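Local coordinates for synaptic vesicle membrane protein VAT-1 homolog-like (Homo sapiens, PDB 4A27) that probably acts as an oxidoreductase of the quinone oxidoreductase branch of the zinc-containing alcohol dehydrogenase family, at residues 4-9 and 21-26; 107-112 and 291-296; 132-137 and 161-166. One frame throughout, in Å; residues are numbered along the deposited sequence.

Interaction 1. Residues 4-9 and 21-26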
# COMPACT_ATOMS: atom_id res chain seq x y z
N MET A 4 -20.57 0.91 40.78
CA MET A 4 -19.48 1.81 40.35
C MET A 4 -20.11 3.01 39.66
O MET A 4 -21.26 2.91 39.24
CB MET A 4 -18.56 1.10 39.37
CG MET A 4 -19.27 0.52 38.12
SD MET A 4 -18.09 0.05 36.84
CE MET A 4 -19.01 -0.04 35.27
N ARG A 5 -19.38 4.12 39.55
CA ARG A 5 -19.84 5.29 38.75
C ARG A 5 -19.39 5.14 37.32
O ARG A 5 -18.34 4.57 37.04
CB ARG A 5 -19.27 6.61 39.27
CG ARG A 5 -19.57 6.91 40.74
CD ARG A 5 -19.66 8.43 41.00
NE ARG A 5 -18.39 9.12 40.78
CZ ARG A 5 -18.28 10.41 40.46
NH1 ARG A 5 -19.35 11.19 40.31
NH2 ARG A 5 -17.07 10.93 40.30
N ALA A 6 -20.23 5.60 36.40
CA ALA A 6 -19.97 5.51 35.01
C ALA A 6 -20.67 6.65 34.28
O ALA A 6 -21.55 7.30 34.83
CB ALA A 6 -20.43 4.16 34.47
N VAL A 7 -20.19 6.95 33.07
CA VAL A 7 -20.87 7.89 32.18
C VAL A 7 -21.81 7.02 31.35
O VAL A 7 -21.40 5.99 30.83
CB VAL A 7 -19.91 8.65 31.26
CG1 VAL A 7 -20.71 9.54 30.29
CG2 VAL A 7 -18.92 9.49 32.07
N VAL A 8 -23.08 7.42 31.29
CA VAL A 8 -24.07 6.74 30.49
C VAL A 8 -24.55 7.69 29.38
O VAL A 8 -24.74 8.89 29.61
CB VAL A 8 -25.28 6.29 31.34
CG1 VAL A 8 -26.12 5.29 30.51
CG2 VAL A 8 -24.83 5.67 32.62
N LEU A 9 -24.70 7.13 28.19
CA LEU A 9 -25.38 7.80 27.09
C LEU A 9 -26.85 7.37 27.15
O LEU A 9 -27.15 6.21 26.87
CB LEU A 9 -24.75 7.41 25.75
CG LEU A 9 -25.32 8.04 24.49
CD1 LEU A 9 -25.17 9.54 24.52
CD2 LEU A 9 -24.65 7.41 23.29
N PHE A 21 -23.93 8.13 36.39
CA PHE A 21 -24.81 7.18 37.06
C PHE A 21 -24.11 5.99 37.65
O PHE A 21 -22.93 5.79 37.43
CB PHE A 21 -25.82 6.71 36.04
CG PHE A 21 -26.83 7.75 35.75
CD1 PHE A 21 -27.52 8.35 36.80
CD2 PHE A 21 -27.04 8.21 34.47
CE1 PHE A 21 -28.41 9.36 36.56
CE2 PHE A 21 -27.95 9.23 34.23
CZ PHE A 21 -28.63 9.79 35.29
N ARG A 22 -24.84 5.21 38.42
CA ARG A 22 -24.25 4.08 39.10
C ARG A 22 -24.56 2.83 38.35
O ARG A 22 -25.60 2.74 37.74
CB ARG A 22 -24.79 3.97 40.51
CG ARG A 22 -24.30 5.12 41.38
CD ARG A 22 -23.11 4.66 42.25
NE ARG A 22 -22.52 5.78 42.97
CZ ARG A 22 -21.29 5.77 43.45
NH1 ARG A 22 -20.51 4.70 43.29
NH2 ARG A 22 -20.83 6.84 44.08
N LYS A 23 -23.65 1.86 38.41
CA LYS A 23 -23.77 0.66 37.63
C LYS A 23 -23.23 -0.56 38.37
O LYS A 23 -22.33 -0.42 39.20
CB LYS A 23 -22.99 0.90 36.35
CG LYS A 23 -23.01 -0.20 35.33
CD LYS A 23 -22.60 0.33 33.95
CE LYS A 23 -22.95 -0.63 32.83
NZ LYS A 23 -22.66 -2.04 33.20
N ALA A 24 -23.77 -1.74 38.07
CA ALA A 24 -23.21 -2.99 38.56
C ALA A 24 -21.74 -3.10 38.12
O ALA A 24 -21.41 -2.93 36.96
CB ALA A 24 -24.01 -4.19 37.99
N MET A 25 -20.86 -3.41 39.07
CA MET A 25 -19.48 -3.65 38.72
C MET A 25 -19.41 -4.95 37.91
O MET A 25 -19.95 -5.96 38.33
CB MET A 25 -18.65 -3.79 39.99
CG MET A 25 -17.17 -3.59 39.72
SD MET A 25 -16.27 -3.55 41.26
CE MET A 25 -16.90 -1.99 41.89
N PRO A 26 -18.76 -4.95 36.73
CA PRO A 26 -18.63 -6.21 36.01
C PRO A 26 -17.57 -7.12 36.65
O PRO A 26 -16.73 -6.65 37.41
CB PRO A 26 -18.22 -5.78 34.61
CG PRO A 26 -17.47 -4.50 34.83
CD PRO A 26 -18.12 -3.83 36.01
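The guanidinium of R22 carries R5 on one face: CG of R5 sits over the centre of the group, 3.4 Å from R22 CZ, while CD leans toward NH2. The two guanidinium planes are turned 42° apart and their charged nitrogens do not touch, so it is the aliphatic part of R5 that lies against R22, not its charged end; its own charge goes to E320 through a salt bridge, and R22 NH1 bonds to the carbonyl of E3. The other flat group, the ring of F21, meets V8 at its edge, CG2 of V8 lying in the ring plane, 3.8 Å from F21 CD2. On the face shared by M4, A6 and K23, M4 and K23 run side by side. CG of M4 takes the crowded position between its backbone N and carbonyl carbon (chi1 56°), and the extended chain beyond brings CE to 3.8 Å from K23 CD and crosses the ring of P26 at about a right angle. Backbone bonds tie the strands in two reciprocal pairs, M4 with K23, where M4 N lies 2.7 Å from K23 O, and A6 with F21. R5 and R22 form the non-hydrogen-bonded pair between them. This alternation is that of an antiparallel beta hairpin, here built from strands 4-9 and 18-23 at the N-terminal end of the chain.

Interaction 2. Residues 107-112 and 291-296. With EDO (1,2-ethanediol), chain E.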
# COMPACT_ATOMS: atom_id res chain seq x y z
N PHE A 107 -6.53 -7.61 24.42
CA PHE A 107 -6.56 -6.17 24.25
C PHE A 107 -5.88 -5.37 25.36
O PHE A 107 -6.06 -4.15 25.46
CB PHE A 107 -7.99 -5.71 24.09
CG PHE A 107 -8.73 -6.42 23.04
CD1 PHE A 107 -8.23 -6.46 21.73
CD2 PHE A 107 -9.91 -7.09 23.34
CE1 PHE A 107 -8.93 -7.12 20.73
CE2 PHE A 107 -10.61 -7.77 22.36
CZ PHE A 107 -10.13 -7.80 21.06
N VAL A 108 -5.09 -6.04 26.18
CA VAL A 108 -4.48 -5.41 27.33
C VAL A 108 -2.98 -5.41 27.21
O VAL A 108 -2.40 -6.39 26.74
CB VAL A 108 -4.89 -6.13 28.67
CG1 VAL A 108 -4.31 -5.40 29.85
CG2 VAL A 108 -6.40 -6.20 28.78
N TYR A 109 -2.34 -4.34 27.65
CA TYR A 109 -0.90 -4.21 27.50
C TYR A 109 -0.33 -3.61 28.74
O TYR A 109 -0.82 -2.61 29.24
CB TYR A 109 -0.53 -3.33 26.29
CG TYR A 109 -1.41 -3.59 25.12
CD1 TYR A 109 -1.13 -4.58 24.20
CD2 TYR A 109 -2.56 -2.84 24.93
CE1 TYR A 109 -1.98 -4.82 23.13
CE2 TYR A 109 -3.40 -3.07 23.89
CZ TYR A 109 -3.14 -4.08 23.00
OH TYR A 109 -3.99 -4.28 21.92
N LYS A 110 0.72 -4.24 29.24
CA LYS A 110 1.41 -3.77 30.41
C LYS A 110 2.14 -2.52 30.06
O LYS A 110 2.74 -2.44 29.00
CB LYS A 110 2.45 -4.81 30.84
CG LYS A 110 1.86 -6.10 31.33
CD LYS A 110 2.95 -6.95 31.95
CE LYS A 110 2.41 -8.21 32.58
NZ LYS A 110 3.52 -9.01 33.18
N ILE A 111 2.11 -1.54 30.95
CA ILE A 111 2.82 -0.32 30.69
C ILE A 111 4.09 -0.23 31.53
O ILE A 111 4.20 -0.82 32.60
CB ILE A 111 1.91 0.96 30.80
CG1 ILE A 111 1.36 1.15 32.22
CG2 ILE A 111 0.77 0.89 29.77
CD1 ILE A 111 0.49 2.40 32.42
N PRO A 112 5.08 0.50 31.03
CA PRO A 112 6.28 0.74 31.84
C PRO A 112 6.02 1.59 33.08
O PRO A 112 5.11 2.44 33.07
CB PRO A 112 7.21 1.51 30.89
CG PRO A 112 6.54 1.55 29.55
CD PRO A 112 5.09 1.25 29.76
N GLY A 291 -3.51 -10.02 17.52
CA GLY A 291 -2.10 -10.47 17.50
C GLY A 291 -1.15 -9.48 16.83
O GLY A 291 -0.10 -9.12 17.38
N LEU A 292 -1.51 -9.07 15.62
CA LEU A 292 -0.78 -8.04 14.90
C LEU A 292 -0.62 -6.78 15.74
O LEU A 292 0.49 -6.22 15.85
CB LEU A 292 -1.52 -7.69 13.60
CG LEU A 292 -0.90 -6.51 12.83
CD1 LEU A 292 0.55 -6.84 12.41
CD2 LEU A 292 -1.78 -6.17 11.66
N ILE A 293 -1.73 -6.32 16.32
CA ILE A 293 -1.74 -5.06 17.07
C ILE A 293 -0.79 -5.16 18.25
O ILE A 293 -0.10 -4.20 18.57
CB ILE A 293 -3.15 -4.61 17.45
CG1 ILE A 293 -3.94 -4.22 16.18
CG2 ILE A 293 -3.15 -3.47 18.55
CD1 ILE A 293 -3.21 -3.19 15.24
N ARG A 294 -0.69 -6.33 18.85
CA ARG A 294 0.21 -6.53 19.98
C ARG A 294 1.64 -6.36 19.55
O ARG A 294 2.45 -5.79 20.30
CB ARG A 294 0.01 -7.91 20.62
CG ARG A 294 0.90 -8.18 21.86
CD ARG A 294 0.39 -9.36 22.73
NE ARG A 294 -0.97 -9.07 23.17
CZ ARG A 294 -1.30 -8.41 24.28
NH1 ARG A 294 -0.40 -8.04 25.18
NH2 ARG A 294 -2.56 -8.14 24.52
N GLY A 295 1.98 -6.89 18.36
CA GLY A 295 3.26 -6.61 17.73
C GLY A 295 3.55 -5.12 17.57
O GLY A 295 4.62 -4.66 17.96
N VAL A 296 2.59 -4.37 17.03
CA VAL A 296 2.72 -2.91 16.95
C VAL A 296 2.93 -2.26 18.32
O VAL A 296 3.86 -1.48 18.51
CB VAL A 296 1.47 -2.30 16.27
CG1 VAL A 296 1.44 -0.74 16.39
CG2 VAL A 296 1.43 -2.79 14.82
C1 EDO E . -1.53 -12.03 21.54
O1 EDO E . -2.05 -10.77 22.02
C2 EDO E . -2.68 -12.33 20.64
O2 EDO E . -3.33 -11.10 20.94
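R294 leaves helix 290-305 with CG anti to the backbone N (chi1 -178°), and from CB onward its chain runs out toward strand 108-110. CB and CG pass O1 of a bound ethanediol, probably from the crystallisation liquor, and CD comes closer to the same oxygen. The chain bends at chi3 (-58°), which sets the place of NE. NE donates to the ethanediol at 2.3 Å from EDO O1, very short for a hydrogen bond. The guanidinium beyond meets the carbonyl of V108 end-on: NH1 reaches V108 O at 3.0 Å and NH2 reaches V108 O at 2.8 Å. Both bonds lie near the guanidinium plane, but NH1 comes almost along the C=O axis, whereas NH2 stands above the carbonyl plane. Two donors thus grip one oxygen and limit the rotation of the group, and NH2 adds a weak bond to the carbonyl of E106. Over one face, offset toward its rim, lies CE1 of Y109, 3.6 Å from R294 NH2; ring and guanidinium planes are 27° apart. At the far end of that ring, Y109 OH lies 3.6 Å from I293 CG2. An alanine in place of Y109 would remove this ring and would probably leave the guanidinium less firmly held in its plane, and I293 CG2 would lose its contact with the hydroxyl. The contact joins strand 108-110, which pairs with strand 87-91 in the GroES-like region, to helix 290-305 of the zinc-binding dehydrogenase region; behind I293 lie helices 124-137 and 280-285.

Interaction 3. Residues 132-137 and 161-166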
# COMPACT_ATOMS: atom_id res chain seq x y z
N VAL A 132 0.34 1.85 12.28
CA VAL A 132 -0.17 0.90 11.33
C VAL A 132 -0.29 1.55 9.97
O VAL A 132 0.00 0.91 8.93
CB VAL A 132 -1.49 0.26 11.79
CG1 VAL A 132 -1.98 -0.63 10.69
CG2 VAL A 132 -1.28 -0.57 13.07
N MET A 133 -0.71 2.82 9.94
CA MET A 133 -0.83 3.51 8.66
C MET A 133 0.50 3.68 7.95
O MET A 133 0.56 3.54 6.73
CB MET A 133 -1.50 4.86 8.83
CG MET A 133 -2.97 4.76 9.25
SD MET A 133 -3.85 6.37 9.16
CE MET A 133 -2.77 7.31 10.29
N LEU A 134 1.52 4.06 8.71
CA LEU A 134 2.79 4.40 8.13
C LEU A 134 3.58 3.18 7.71
O LEU A 134 4.29 3.25 6.70
CB LEU A 134 3.66 5.18 9.12
CG LEU A 134 3.28 6.65 9.40
CD1 LEU A 134 4.16 7.19 10.61
CD2 LEU A 134 3.36 7.52 8.08
N PHE A 135 3.50 2.09 8.48
CA PHE A 135 4.36 0.96 8.25
C PHE A 135 3.67 -0.32 7.81
O PHE A 135 4.32 -1.16 7.24
CB PHE A 135 5.22 0.67 9.48
CG PHE A 135 6.03 1.83 9.93
CD1 PHE A 135 7.15 2.24 9.19
CD2 PHE A 135 5.73 2.50 11.13
CE1 PHE A 135 7.94 3.35 9.62
CE2 PHE A 135 6.52 3.59 11.57
CZ PHE A 135 7.62 4.01 10.80
N GLU A 136 2.36 -0.45 8.02
CA GLU A 136 1.63 -1.61 7.54
C GLU A 136 0.78 -1.29 6.30
O GLU A 136 0.80 -2.06 5.37
CB GLU A 136 0.84 -2.23 8.65
CG GLU A 136 1.74 -2.79 9.77
CD GLU A 136 2.49 -4.08 9.37
OE1 GLU A 136 2.12 -4.69 8.35
OE2 GLU A 136 3.44 -4.48 10.08
N VAL A 137 0.10 -0.14 6.24
CA VAL A 137 -0.64 0.22 5.04
C VAL A 137 0.33 0.83 4.02
O VAL A 137 0.60 0.24 2.98
CB VAL A 137 -1.82 1.14 5.36
CG1 VAL A 137 -2.52 1.52 4.09
CG2 VAL A 137 -2.77 0.45 6.34
N GLN A 161 6.03 12.20 15.23
CA GLN A 161 7.07 11.63 16.07
C GLN A 161 7.60 10.34 15.44
O GLN A 161 8.79 10.07 15.50
CB GLN A 161 6.51 11.30 17.47
CG GLN A 161 6.20 12.55 18.27
CD GLN A 161 5.70 12.24 19.65
OE1 GLN A 161 5.98 11.17 20.19
NE2 GLN A 161 5.02 13.21 20.27
N LEU A 162 6.71 9.51 14.89
CA LEU A 162 7.14 8.26 14.29
C LEU A 162 7.92 8.48 13.00
O LEU A 162 8.89 7.77 12.74
CB LEU A 162 5.96 7.31 14.03
CG LEU A 162 5.35 6.69 15.25
CD1 LEU A 162 3.97 6.05 14.91
CD2 LEU A 162 6.40 5.67 15.80
N CYS A 163 7.53 9.47 12.18
CA CYS A 163 8.33 9.82 10.99
C CYS A 163 9.79 10.17 11.38
O CYS A 163 10.73 9.84 10.65
CB CYS A 163 7.72 11.00 10.25
SG CYS A 163 6.18 10.57 9.36
N SER A 164 9.97 10.82 12.53
CA SER A 164 11.30 11.22 12.97
C SER A 164 12.17 10.03 13.37
O SER A 164 13.37 10.20 13.53
CB SER A 164 11.24 12.26 14.11
OG SER A 164 10.88 11.66 15.34
N THR A 165 11.59 8.85 13.53
CA THR A 165 12.39 7.63 13.80
C THR A 165 12.97 7.00 12.53
O THR A 165 13.81 6.10 12.61
CB THR A 165 11.59 6.53 14.57
OG1 THR A 165 10.45 6.09 13.79
CG2 THR A 165 11.13 7.03 15.97
N VAL A 166 12.52 7.47 11.37
CA VAL A 166 13.00 7.01 10.08
C VAL A 166 13.84 8.14 9.43
O VAL A 166 13.38 9.26 9.35
CB VAL A 166 11.84 6.69 9.14
CG1 VAL A 166 12.37 6.30 7.71
CG2 VAL A 166 10.97 5.58 9.74
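L134 reaches across from helix 124-137 with its CD1 methyl, which lies 3.9 Å from L162 CB and 4.1 Å from C163 SG. CG of L134 is anti to the carbonyl carbon (chi1 -73°), and chi2 near 171° extends the CD1 branch straight at the other helix, so a single methyl touches two consecutive residues. The side chains of L134 and L162 cross obliquely. Next along the helix, F135 meets V166 tip to tip: its ring presents the edge, with CE1 3.8 Å from V166 CG2 and CZ equally near, and the methyl lies in the ring plane. CB of L134 lies over one face of the same ring, offset toward its rim. All of these contacts are apolar. Within 161-166, T165 OG1 donates to L162 O at 2.5 Å, along a lone pair, and T165 N donates to that same oxygen, while C163 to V166 make a type I turn that brings V166 up to the phenylalanine. In helix 124-137 the carbonyl of V132 accepts from E136 N in the usual alpha-helical way and from V137 N, which makes a wider pi-type turn. Beyond L162, helix 290-305 continues the packing through L300 and L303. Here the ends of helices 124-137 and 154-163 meet beside the six-stranded parallel sheet, whose strand order 3-2-1-4-5-6 is that of the Rossmann fold of this dehydrogenase family.

Interaction 1 is a surface contact, whereas interactions 2 and 3 are buried. The first relies on backbone pairing between strands close in sequence; interaction 2 bridges residues far apart in the chain with an arginine gripping a carbonyl, and interaction 3 uses hydrocarbon contacts between two helix ends. The 132-137 and 161-166 segments fall within the chain loop closed by 107-112 and 291-296. Interactions 2 and 3 also touch, I293 CD1 lying 3.9 Å from V132 CG2, so helix 124-137 packs against helix 290-305 as well as helix 154-163. Interaction 1 stands apart, its centre about 37 Å from that of interaction 3, across the centre of the chain.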